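Local coordinates for 14 kDa fatty acid-binding protein (PDB 1VYF), which binds fatty acids such as oleic and arachidonic acid inside a beta-barrel and may carry them through the cytoplasm, at residues F6-L12 with T39-T45; M46-T52 with C64-E70; R80-V85 with Q96-D100. All blocks are in the same frame, centred on the assembly; numbering follows the deposited sequence.

Interaction 1 (F6-L12 with T39-T45); sequences FLGKWKL and TPTVTFT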
loop_
_atom_site.group_PDB
_atom_site.type_symbol
_atom_site.label_atom_id
_atom_site.label_comp_id
_atom_site.label_asym_id
_atom_site.label_seq_id
_atom_site.Cartn_x
_atom_site.Cartn_y
_atom_site.Cartn_z
ATOM N N PHE A 6 13.335 -1.325 3.452
ATOM C CA PHE A 6 11.908 -1.255 3.843
ATOM C C PHE A 6 11.623 -1.570 5.293
ATOM O O PHE A 6 10.566 -1.228 5.803
ATOM C CB PHE A 6 11.091 -2.262 3.033
ATOM C CG PHE A 6 10.689 -1.765 1.680
ATOM C CD1 PHE A 6 11.549 -1.882 0.609
ATOM C CD2 PHE A 6 9.415 -1.241 1.461
ATOM C CE1 PHE A 6 11.169 -1.432 -0.629
ATOM C CE2 PHE A 6 9.048 -0.792 0.231
ATOM C CZ PHE A 6 9.930 -0.876 -0.810
ATOM N N LEU A 7 12.537 -2.297 5.944
ATOM C CA LEU A 7 12.275 -2.882 7.255
ATOM C C LEU A 7 12.140 -1.849 8.330
ATOM O O LEU A 7 12.936 -0.946 8.429
ATOM C CB LEU A 7 13.389 -3.860 7.634
ATOM C CG LEU A 7 13.659 -4.975 6.630
ATOM C CD1 LEU A 7 14.773 -5.864 7.187
ATOM C CD2 LEU A 7 12.436 -5.774 6.370
ATOM N N GLY A 8 11.120 -2.011 9.162
ATOM C CA GLY A 8 10.826 -1.069 10.214
ATOM C C GLY A 8 9.439 -0.455 10.041
ATOM O O GLY A 8 8.565 -1.027 9.379
ATOM N N LYS A 9 9.250 0.718 10.617
ATOM C CA LYS A 9 7.950 1.368 10.648
ATOM C C LYS A 9 7.962 2.698 9.931
ATOM O O LYS A 9 8.976 3.416 9.940
ATOM C CB LYS A 9 7.534 1.641 12.088
ATOM C CG LYS A 9 7.253 0.433 12.906
ATOM C CD LYS A 9 6.381 0.837 14.139
ATOM C CE LYS A 9 5.923 -0.376 14.886
ATOM N NZ LYS A 9 6.573 -0.341 16.207
ATOM N N TRP A 10 6.795 3.060 9.393
ATOM C CA TRP A 10 6.636 4.220 8.514
ATOM C C TRP A 10 5.312 4.887 8.850
ATOM O O TRP A 10 4.371 4.190 9.137
ATOM C CB TRP A 10 6.615 3.770 7.030
ATOM C CG TRP A 10 7.865 3.093 6.599
ATOM C CD1 TRP A 10 8.153 1.750 6.696
ATOM C CD2 TRP A 10 9.006 3.698 5.989
ATOM N NE1 TRP A 10 9.407 1.506 6.200
ATOM C CE2 TRP A 10 9.959 2.684 5.776
ATOM C CE3 TRP A 10 9.323 5.005 5.596
ATOM C CZ2 TRP A 10 11.204 2.935 5.178
ATOM C CZ3 TRP A 10 10.537 5.245 4.996
ATOM C CH2 TRP A 10 11.468 4.217 4.801
ATOM N N LYS A 11 5.251 6.218 8.868
ATOM C CA LYS A 11 3.998 6.904 9.127
ATOM C C LYS A 11 3.713 7.863 7.973
ATOM O O LYS A 11 4.593 8.587 7.504
ATOM C CB LYS A 11 4.013 7.625 10.489
ATOM C CG LYS A 11 2.672 8.289 10.863
ATOM C CD LYS A 11 2.750 9.023 12.217
ATOM C CE LYS A 11 1.373 9.303 12.792
ATOM N NZ LYS A 11 1.417 9.325 14.290
ATOM N N LEU A 12 2.475 7.831 7.497
ATOM C CA LEU A 12 2.020 8.730 6.440
ATOM C C LEU A 12 2.237 10.165 6.844
ATOM O O LEU A 12 1.739 10.550 7.907
ATOM C CB LEU A 12 0.517 8.576 6.162
ATOM C CG LEU A 12 0.017 9.425 4.975
ATOM C CD1 LEU A 12 0.482 8.824 3.645
ATOM C CD2 LEU A 12 -1.475 9.483 5.027
ATOM N N THR A 39 -4.038 8.832 9.236
ATOM C CA THR A 39 -2.625 8.758 8.901
ATOM C C THR A 39 -2.103 7.451 9.480
ATOM O O THR A 39 -1.792 7.342 10.672
ATOM C CB THR A 39 -1.870 9.966 9.457
ATOM O OG1 THR A 39 -2.197 10.125 10.827
ATOM C CG2 THR A 39 -2.370 11.228 8.838
ATOM N N PRO A 40 -2.065 6.417 8.649
ATOM C CA PRO A 40 -1.649 5.111 9.122
ATOM C C PRO A 40 -0.168 5.009 9.389
ATOM O O PRO A 40 0.620 5.756 8.837
ATOM C CB PRO A 40 -2.031 4.192 7.952
ATOM C CG PRO A 40 -2.946 4.968 7.181
ATOM C CD PRO A 40 -2.439 6.377 7.229
ATOM N N THR A 41 0.186 4.045 10.221
ATOM C CA THR A 41 1.536 3.551 10.376
ATOM C C THR A 41 1.682 2.167 9.735
ATOM O O THR A 41 0.845 1.307 9.905
ATOM C CB THR A 41 1.854 3.511 11.856
ATOM O OG1 THR A 41 1.998 4.853 12.321
ATOM C CG2 THR A 41 3.231 2.877 12.144
ATOM N N VAL A 42 2.746 1.978 8.964
ATOM C CA VAL A 42 2.983 0.753 8.199
ATOM C C VAL A 42 4.317 0.133 8.670
ATOM O O VAL A 42 5.323 0.796 8.790
ATOM C CB VAL A 42 2.964 1.011 6.685
ATOM C CG1 VAL A 42 3.239 -0.252 5.894
ATOM C CG2 VAL A 42 1.611 1.567 6.252
ATOM N N THR A 43 4.283 -1.145 8.989
ATOM C CA THR A 43 5.454 -1.870 9.456
ATOM C C THR A 43 5.780 -2.966 8.447
ATOM O O THR A 43 4.920 -3.747 8.079
ATOM C CB THR A 43 5.177 -2.487 10.844
ATOM O OG1 THR A 43 4.830 -1.465 11.793
ATOM C CG2 THR A 43 6.423 -3.156 11.443
ATOM N N PHE A 44 7.037 -3.075 8.041
ATOM C CA PHE A 44 7.473 -4.184 7.179
ATOM C C PHE A 44 8.436 -5.090 7.958
ATOM O O PHE A 44 9.334 -4.607 8.623
ATOM C CB PHE A 44 8.231 -3.688 5.941
ATOM C CG PHE A 44 7.367 -2.946 4.944
ATOM C CD1 PHE A 44 7.190 -1.589 5.038
ATOM C CD2 PHE A 44 6.748 -3.623 3.904
ATOM C CE1 PHE A 44 6.368 -0.903 4.110
ATOM C CE2 PHE A 44 5.922 -2.938 2.976
ATOM C CZ PHE A 44 5.754 -1.585 3.083
ATOM N N THR A 45 8.239 -6.392 7.850
ATOM C CA THR A 45 9.252 -7.370 8.289
ATOM C C THR A 45 9.465 -8.341 7.145
ATOM O O THR A 45 8.600 -8.511 6.289
ATOM C CB THR A 45 8.816 -8.115 9.570
ATOM O OG1 THR A 45 7.690 -8.954 9.296
ATOM C CG2 THR A 45 8.291 -7.172 10.583
#

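Interaction 2 (M46-T52 with C64-E70); sequences MDGDKMT and CTFKFGE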
loop_
_atom_site.group_PDB
_atom_site.type_symbol
_atom_site.label_atom_id
_atom_site.label_comp_id
_atom_site.label_asym_id
_atom_site.label_seq_id
_atom_site.Cartn_x
_atom_site.Cartn_y
_atom_site.Cartn_z
ATOM N N MET A 46 10.644 -8.951 7.098
ATOM C CA MET A 46 10.986 -9.917 6.052
ATOM C C MET A 46 11.462 -11.181 6.771
ATOM O O MET A 46 12.464 -11.145 7.492
ATOM C CB MET A 46 12.072 -9.352 5.114
ATOM C CG MET A 46 12.439 -10.254 3.933
ATOM S SD MET A 46 11.217 -10.357 2.613
ATOM C CE MET A 46 12.093 -9.702 1.250
ATOM N N ASP A 47 10.683 -12.249 6.606
ATOM C CA ASP A 47 10.866 -13.514 7.305
ATOM C C ASP A 47 10.870 -14.658 6.280
ATOM O O ASP A 47 9.827 -15.264 6.003
ATOM C CB ASP A 47 9.723 -13.711 8.305
ATOM C CG ASP A 47 9.512 -12.493 9.202
ATOM O OD1 ASP A 47 10.186 -12.409 10.272
ATOM O OD2 ASP A 47 8.695 -11.579 8.900
ATOM N N GLY A 48 12.042 -14.907 5.700
ATOM C CA GLY A 48 12.246 -16.014 4.787
ATOM C C GLY A 48 12.011 -15.592 3.357
ATOM O O GLY A 48 12.534 -14.563 2.916
ATOM N N ASP A 49 11.222 -16.389 2.645
ATOM C CA ASP A 49 10.757 -16.052 1.304
ATOM C C ASP A 49 9.589 -15.055 1.369
ATOM O O ASP A 49 9.015 -14.706 0.344
ATOM C CB ASP A 49 10.266 -17.315 0.579
ATOM C CG ASP A 49 11.366 -18.312 0.316
ATOM O OD1 ASP A 49 12.031 -18.741 1.284
ATOM O OD2 ASP A 49 11.620 -18.740 -0.835
ATOM N N LYS A 50 9.231 -14.616 2.573
ATOM C CA LYS A 50 7.971 -13.904 2.794
ATOM C C LYS A 50 8.193 -12.528 3.382
ATOM O O LYS A 50 8.965 -12.378 4.315
ATOM C CB LYS A 50 7.086 -14.701 3.761
ATOM C CG LYS A 50 6.773 -16.138 3.290
ATOM C CD LYS A 50 5.279 -16.474 3.384
ATOM C CE LYS A 50 4.546 -16.183 2.053
ATOM N NZ LYS A 50 3.052 -16.411 2.092
ATOM N N MET A 51 7.485 -11.530 2.848
ATOM C CA MET A 51 7.391 -10.209 3.451
ATOM C C MET A 51 6.009 -10.030 4.066
ATOM O O MET A 51 5.018 -10.500 3.507
ATOM C CB MET A 51 7.574 -9.148 2.377
ATOM C CG MET A 51 7.482 -7.730 2.884
ATOM S SD MET A 51 8.024 -6.543 1.604
ATOM C CE MET A 51 9.477 -5.984 2.279
ATOM N N THR A 52 5.958 -9.333 5.193
ATOM C CA THR A 52 4.711 -8.963 5.847
ATOM C C THR A 52 4.603 -7.453 6.031
ATOM O O THR A 52 5.501 -6.818 6.575
ATOM C CB THR A 52 4.564 -9.711 7.203
ATOM O OG1 THR A 52 4.444 -11.120 6.954
ATOM C CG2 THR A 52 3.239 -9.358 7.877
ATOM N N CYS A 64 -0.878 -8.182 5.665
ATOM C CA CYS A 64 -0.769 -9.133 4.544
ATOM C C CYS A 64 0.640 -9.727 4.494
ATOM O O CYS A 64 1.609 -9.077 4.857
ATOM C CB CYS A 64 -1.153 -8.500 3.180
ATOM S SG CYS A 64 0.040 -7.271 2.644
ATOM N N THR A 65 0.726 -10.990 4.087
ATOM C CA THR A 65 1.995 -11.713 3.998
ATOM C C THR A 65 2.053 -12.308 2.588
ATOM O O THR A 65 1.044 -12.815 2.083
ATOM C CB THR A 65 2.104 -12.802 5.099
ATOM O OG1 THR A 65 2.093 -12.189 6.411
ATOM C CG2 THR A 65 3.453 -13.519 5.053
ATOM N N PHE A 66 3.210 -12.210 1.931
ATOM C CA PHE A 66 3.325 -12.627 0.531
ATOM C C PHE A 66 4.737 -13.042 0.134
ATOM O O PHE A 66 5.731 -12.599 0.706
ATOM C CB PHE A 66 2.851 -11.503 -0.407
ATOM C CG PHE A 66 3.481 -10.159 -0.124
ATOM C CD1 PHE A 66 2.887 -9.278 0.766
ATOM C CD2 PHE A 66 4.675 -9.796 -0.715
ATOM C CE1 PHE A 66 3.470 -8.052 1.051
ATOM C CE2 PHE A 66 5.259 -8.553 -0.442
ATOM C CZ PHE A 66 4.647 -7.690 0.439
ATOM N N LYS A 67 4.784 -13.926 -0.857
ATOM C CA LYS A 67 5.985 -14.201 -1.634
ATOM C C LYS A 67 5.935 -13.346 -2.894
ATOM O O LYS A 67 4.864 -13.158 -3.471
ATOM C CB LYS A 67 5.970 -15.674 -2.038
ATOM C CG LYS A 67 7.228 -16.168 -2.682
ATOM C CD LYS A 67 7.269 -17.719 -2.635
ATOM C CE LYS A 67 7.266 -18.222 -1.186
ATOM N NZ LYS A 67 5.891 -18.526 -0.673
ATOM N N PHE A 68 7.074 -12.808 -3.312
ATOM C CA PHE A 68 7.128 -12.001 -4.535
ATOM C C PHE A 68 6.783 -12.858 -5.767
ATOM O O PHE A 68 7.272 -13.971 -5.871
ATOM C CB PHE A 68 8.512 -11.340 -4.693
ATOM C CG PHE A 68 8.869 -10.384 -3.591
ATOM C CD1 PHE A 68 8.068 -9.279 -3.319
ATOM C CD2 PHE A 68 10.005 -10.577 -2.823
ATOM C CE1 PHE A 68 8.392 -8.408 -2.316
ATOM C CE2 PHE A 68 10.325 -9.705 -1.809
ATOM C CZ PHE A 68 9.513 -8.616 -1.553
ATOM N N GLY A 69 5.904 -12.366 -6.651
ATOM C CA GLY A 69 5.515 -13.052 -7.878
ATOM C C GLY A 69 4.365 -14.028 -7.717
ATOM O O GLY A 69 3.818 -14.554 -8.720
ATOM N N GLU A 70 3.977 -14.250 -6.463
ATOM C CA GLU A 70 2.976 -15.238 -6.093
ATOM C C GLU A 70 1.615 -14.598 -5.817
ATOM O O GLU A 70 1.449 -13.896 -4.826
ATOM C CB GLU A 70 3.448 -16.005 -4.858
ATOM C CG GLU A 70 2.395 -16.967 -4.321
ATOM C CD GLU A 70 2.909 -17.839 -3.197
ATOM O OE1 GLU A 70 2.518 -17.569 -2.039
ATOM O OE2 GLU A 70 3.702 -18.780 -3.486
HETATM O O HOH W 1 9.510 -13.775 -1.901
#

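Interaction 3 (R80-V85 with Q96-D100); sequences RNVKSV and QTQVD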
loop_
_atom_site.group_PDB
_atom_site.type_symbol
_atom_site.label_atom_id
_atom_site.label_comp_id
_atom_site.label_asym_id
_atom_site.label_seq_id
_atom_site.Cartn_x
_atom_site.Cartn_y
_atom_site.Cartn_z
ATOM N N ARG A 80 -13.028 -4.566 -0.365
ATOM C CA ARG A 80 -13.070 -5.233 -1.652
ATOM C C ARG A 80 -12.179 -6.488 -1.625
ATOM O O ARG A 80 -11.038 -6.440 -1.154
ATOM C CB ARG A 80 -12.602 -4.291 -2.760
ATOM C CG ARG A 80 -13.518 -3.099 -3.032
ATOM C CD ARG A 80 -12.745 -1.773 -3.210
ATOM N NE ARG A 80 -11.701 -2.039 -4.141
ATOM C CZ ARG A 80 -10.428 -1.706 -4.073
ATOM N NH1 ARG A 80 -9.868 -0.956 -3.106
ATOM N NH2 ARG A 80 -9.680 -2.168 -5.063
ATOM N N ASN A 81 -12.719 -7.612 -2.110
ATOM C CA ASN A 81 -11.925 -8.817 -2.324
ATOM C C ASN A 81 -11.211 -8.716 -3.665
ATOM O O ASN A 81 -11.832 -8.478 -4.712
ATOM C CB ASN A 81 -12.797 -10.075 -2.288
ATOM C CG ASN A 81 -13.402 -10.311 -0.927
ATOM O OD1 ASN A 81 -12.693 -10.509 0.057
ATOM N ND2 ASN A 81 -14.723 -10.261 -0.860
ATOM N N VAL A 82 -9.901 -8.871 -3.615
ATOM C CA VAL A 82 -9.029 -8.647 -4.755
ATOM C C VAL A 82 -7.990 -9.769 -4.841
ATOM O O VAL A 82 -7.685 -10.441 -3.844
ATOM C CB VAL A 82 -8.335 -7.249 -4.638
ATOM C CG1 VAL A 82 -9.386 -6.150 -4.480
ATOM C CG2 VAL A 82 -7.353 -7.213 -3.449
ATOM N N LYS A 83 -7.486 -9.980 -6.050
ATOM C CA LYS A 83 -6.341 -10.839 -6.305
ATOM C C LYS A 83 -5.145 -9.930 -6.450
ATOM O O LYS A 83 -5.147 -9.052 -7.330
ATOM C CB LYS A 83 -6.493 -11.605 -7.636
ATOM C CG LYS A 83 -7.840 -12.274 -7.905
ATOM C CD LYS A 83 -7.873 -12.851 -9.363
ATOM C CE LYS A 83 -7.917 -11.762 -10.482
ATOM N NZ LYS A 83 -6.575 -11.507 -11.180
ATOM N N SER A 84 -4.138 -10.136 -5.608
ATOM C CA SER A 84 -2.936 -9.349 -5.639
ATOM C C SER A 84 -1.660 -10.143 -5.885
ATOM O O SER A 84 -1.570 -11.325 -5.605
ATOM C CB SER A 84 -2.803 -8.570 -4.314
ATOM O OG SER A 84 -4.022 -7.926 -4.022
ATOM N N VAL A 85 -0.671 -9.474 -6.446
ATOM C CA VAL A 85 0.687 -9.973 -6.468
ATOM C C VAL A 85 1.611 -8.787 -6.248
ATOM O O VAL A 85 1.319 -7.693 -6.710
ATOM C CB VAL A 85 1.024 -10.659 -7.812
ATOM C CG1 VAL A 85 0.905 -9.692 -8.966
ATOM C CG2 VAL A 85 2.410 -11.236 -7.751
ATOM N N GLN A 96 2.767 -3.525 -6.265
ATOM C CA GLN A 96 1.625 -4.348 -5.919
ATOM C C GLN A 96 0.484 -4.065 -6.870
ATOM O O GLN A 96 0.073 -2.915 -7.066
ATOM C CB GLN A 96 1.173 -4.077 -4.483
ATOM C CG GLN A 96 -0.044 -4.872 -4.045
ATOM C CD GLN A 96 -0.422 -4.648 -2.638
ATOM O OE1 GLN A 96 0.080 -3.729 -1.998
ATOM N NE2 GLN A 96 -1.296 -5.516 -2.114
ATOM N N THR A 97 -0.048 -5.131 -7.462
ATOM C CA THR A 97 -1.172 -5.021 -8.349
ATOM C C THR A 97 -2.361 -5.665 -7.638
ATOM O O THR A 97 -2.251 -6.780 -7.138
ATOM C CB THR A 97 -0.814 -5.689 -9.719
ATOM O OG1 THR A 97 0.274 -4.966 -10.330
ATOM C CG2 THR A 97 -1.896 -5.532 -10.688
ATOM N N GLN A 98 -3.463 -4.945 -7.542
ATOM C CA GLN A 98 -4.686 -5.426 -6.917
ATOM C C GLN A 98 -5.786 -5.427 -7.963
ATOM O O GLN A 98 -6.157 -4.386 -8.483
ATOM C CB GLN A 98 -5.107 -4.526 -5.756
ATOM C CG GLN A 98 -4.140 -4.545 -4.606
ATOM C CD GLN A 98 -4.608 -3.707 -3.396
ATOM O OE1 GLN A 98 -5.086 -2.600 -3.552
ATOM N NE2 GLN A 98 -4.448 -4.256 -2.198
ATOM N N VAL A 99 -6.328 -6.597 -8.260
ATOM C CA VAL A 99 -7.350 -6.714 -9.294
ATOM C C VAL A 99 -8.687 -7.035 -8.636
ATOM O O VAL A 99 -8.864 -8.133 -8.105
ATOM C CB VAL A 99 -6.968 -7.779 -10.355
ATOM C CG1 VAL A 99 -8.039 -7.871 -11.444
ATOM C CG2 VAL A 99 -5.629 -7.461 -10.983
ATOM N N ASP A 100 -9.582 -6.038 -8.609
ATOM C CA ASP A 100 -11.015 -6.260 -8.397
ATOM C C ASP A 100 -11.764 -6.362 -9.764
ATOM O O ASP A 100 -11.164 -6.177 -10.828
ATOM C CB ASP A 100 -11.614 -5.248 -7.370
ATOM C CG ASP A 100 -11.918 -3.857 -7.939
ATOM O OD1 ASP A 100 -11.295 -2.838 -7.483
ATOM O OD2 ASP A 100 -12.841 -3.655 -8.752
HETATM O O HOH W 2 -7.244 -1.012 -4.540
HETATM O O HOH W 3 2.729 -6.172 -9.463
#

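Interaction 1 (F6-L12 with T39-T45)
Phe6, Trp10 and Phe44 form an aromatic cluster whose members meet at steep angles. Phe6 presents its ring edge to the face of Phe44 in a T-shaped pair: CD2 of Phe6 stands over the centre of the Phe44 ring, centroids are 5.3 Å apart and the planes make 73°. Trp10 reaches the same ring at its rim, where Trp10 CD1 lies 3.9 Å from Phe44 CD1. Phe44 thus receives one partner over a face and another at its edge, and its CB rests 3.4 Å from Phe6 O. Further along the same side of the sheet, Leu12 CB and Pro40 CD make an apolar contact at 3.8 Å.

The Phe6 carbonyl oxygen also accepts the indole N-H within segment 6-12, Trp10 NE1 to Phe6 O at 3.0 Å. The bond is almost straight and lies near the indole plane, although the donor sits well above the carbonyl plane; it helps to fix the rotation of the indole from the loop that precedes its own strand.

Beneath the rings runs an antiparallel ladder. Gly8 with Phe44 and Trp10 with Val42 are hydrogen-bonded pairs, each with two N-H to O bonds, and Leu12 N to Pro40 O, at 3.1 Å, extends the ladder. In the fatty-acid-binding barrel this joins the first strand, 8-16, to the second, 41-47, with the two helices of the lid between them in sequence. Phe44 also touches Arg109, a ligand-binding residue, and Val42 packs on Tyr131, another.

On the other face of the sheet the non-hydrogen-bonded pairs bring lysine stems beside threonines. Lys9 and Thr43 run alongside each other, with Lys9 CG 3.3 Å from Thr43 OG1.

Interaction 2 (M46-T52 with C64-E70)
The CE methyl of Met46 comes up to the ring edge of Phe68, near the ring plane and 3.5 Å from Phe68 CE2, carried there by bends at chi2 and chi3. The chain then turns through Asp47 and Gly48, a reversal closed by the bond from Asp47 N to Lys50 O. At Asp49, CB lies against Lys67 CE, while its carbonyl oxygen accepts from a water that also takes the N-H of Phe68, bridging the backbones beyond the Met51-Phe66 pair. Lys50 lays its bent stem over the opposite backbone; its NZ is 4.5 Å from Lys67 NZ, a proximity probably eased by Glu70, which ends a type II beta turn begun at Lys67: its OE2 pairs with Lys67 NZ and its OE1 is 4.3 Å from Lys50 NZ.

Met51 and Phe66 form a hydrogen-bonded antiparallel pair, bonded both ways. Their side chains run together, with Met51 CB 3.7 Å from Phe66 CE2, and the Met51 sulfur makes oblique Met-aromatic contacts with Phe66 and Phe68. Phe66 has CG between its backbone N and carbonyl carbon (chi1 51°), which places Met51 O over one face of the Phe66 ring, 3.7 Å from the plane and offset toward the rim. At Thr52 the non-hydrogen-bonded pair ends in a short hydroxyl bond, Thr52 OG1 to Thr65 OG1 at 2.6 Å.

In the fatty-acid-binding barrel this beta hairpin of strands 50-56 and 62-66, the latter an outermost strand, continues the sheet from strand 41-47, where Phe44 touches Met51. Phe66 and Phe68 pack on Val86 of strand 81-88.

Interaction 3 (R80-V85 with Q96-D100)
Arg80 reaches Asp100 by a curled chain: bends at chi2 (136°) and chi3 (49°) bring the guanidinium back to Asp100, just past the end of strand 93-99. NH2 donates to Asp100 OD1 at 3.0 Å, arriving on the anti side of the carboxylate, and NE adds a weak bond to the same oxygen; the two flat groups stand 81° apart. The other oxygen of Asp100, OD2, accepts from the backbone N of Lys102 and Asn103. A water links Arg80 NH2 to Gln98 OE1, and Val82 CG1 packs on Asp100 CB at 3.8 Å.

Across the non-hydrogen-bonded pair, Ser84 OG lies 3.4 Å from Gln98 CG; Ser84 OG and Gln98 NE2 both donate to Glu74. On the face bearing Lys83, the lysine chain folds at its far end to set NZ 3.8 Å from Val99 CB, with a weak, long ion pair to Glu71. Bonds of Lys83 with Val99 and of Val85 with Thr97 join the hairpin of strands 81-88 and 93-99.

Arg80 also pairs with Asp78 and touches the oleic acid. Two carboxylates would probably balance its charge beside the bound fatty acid, and the grip on both oxygens of Asp100 would favour its ionised form.

How the interactions relate
One antiparallel sheet, rolled into a barrel, carries all three contacts. Interactions 1 and 2 share strand 41-47 and touch: Thr45 O lies 3.0 Å from Thr52 N, a probable hydrogen bond, and Phe44 CD2 packs 3.9 Å from Met51 SD, joining their aromatic groups. Interaction 2 meets interaction 3 where Gly69 C rests 3.4 Å from Val85 CG2. Interactions 1 and 3 do not touch; they lie on opposite sides of the chain's centre, centres about 20 Å apart. Both border the oleic acid, the side chains of Pro40 and Arg80 each about 4 Å from it at their nearest atoms, and both reach ligand-binding Arg109, through Phe6 and Phe44 in interaction 1 and Gln96 OE1 in interaction 3.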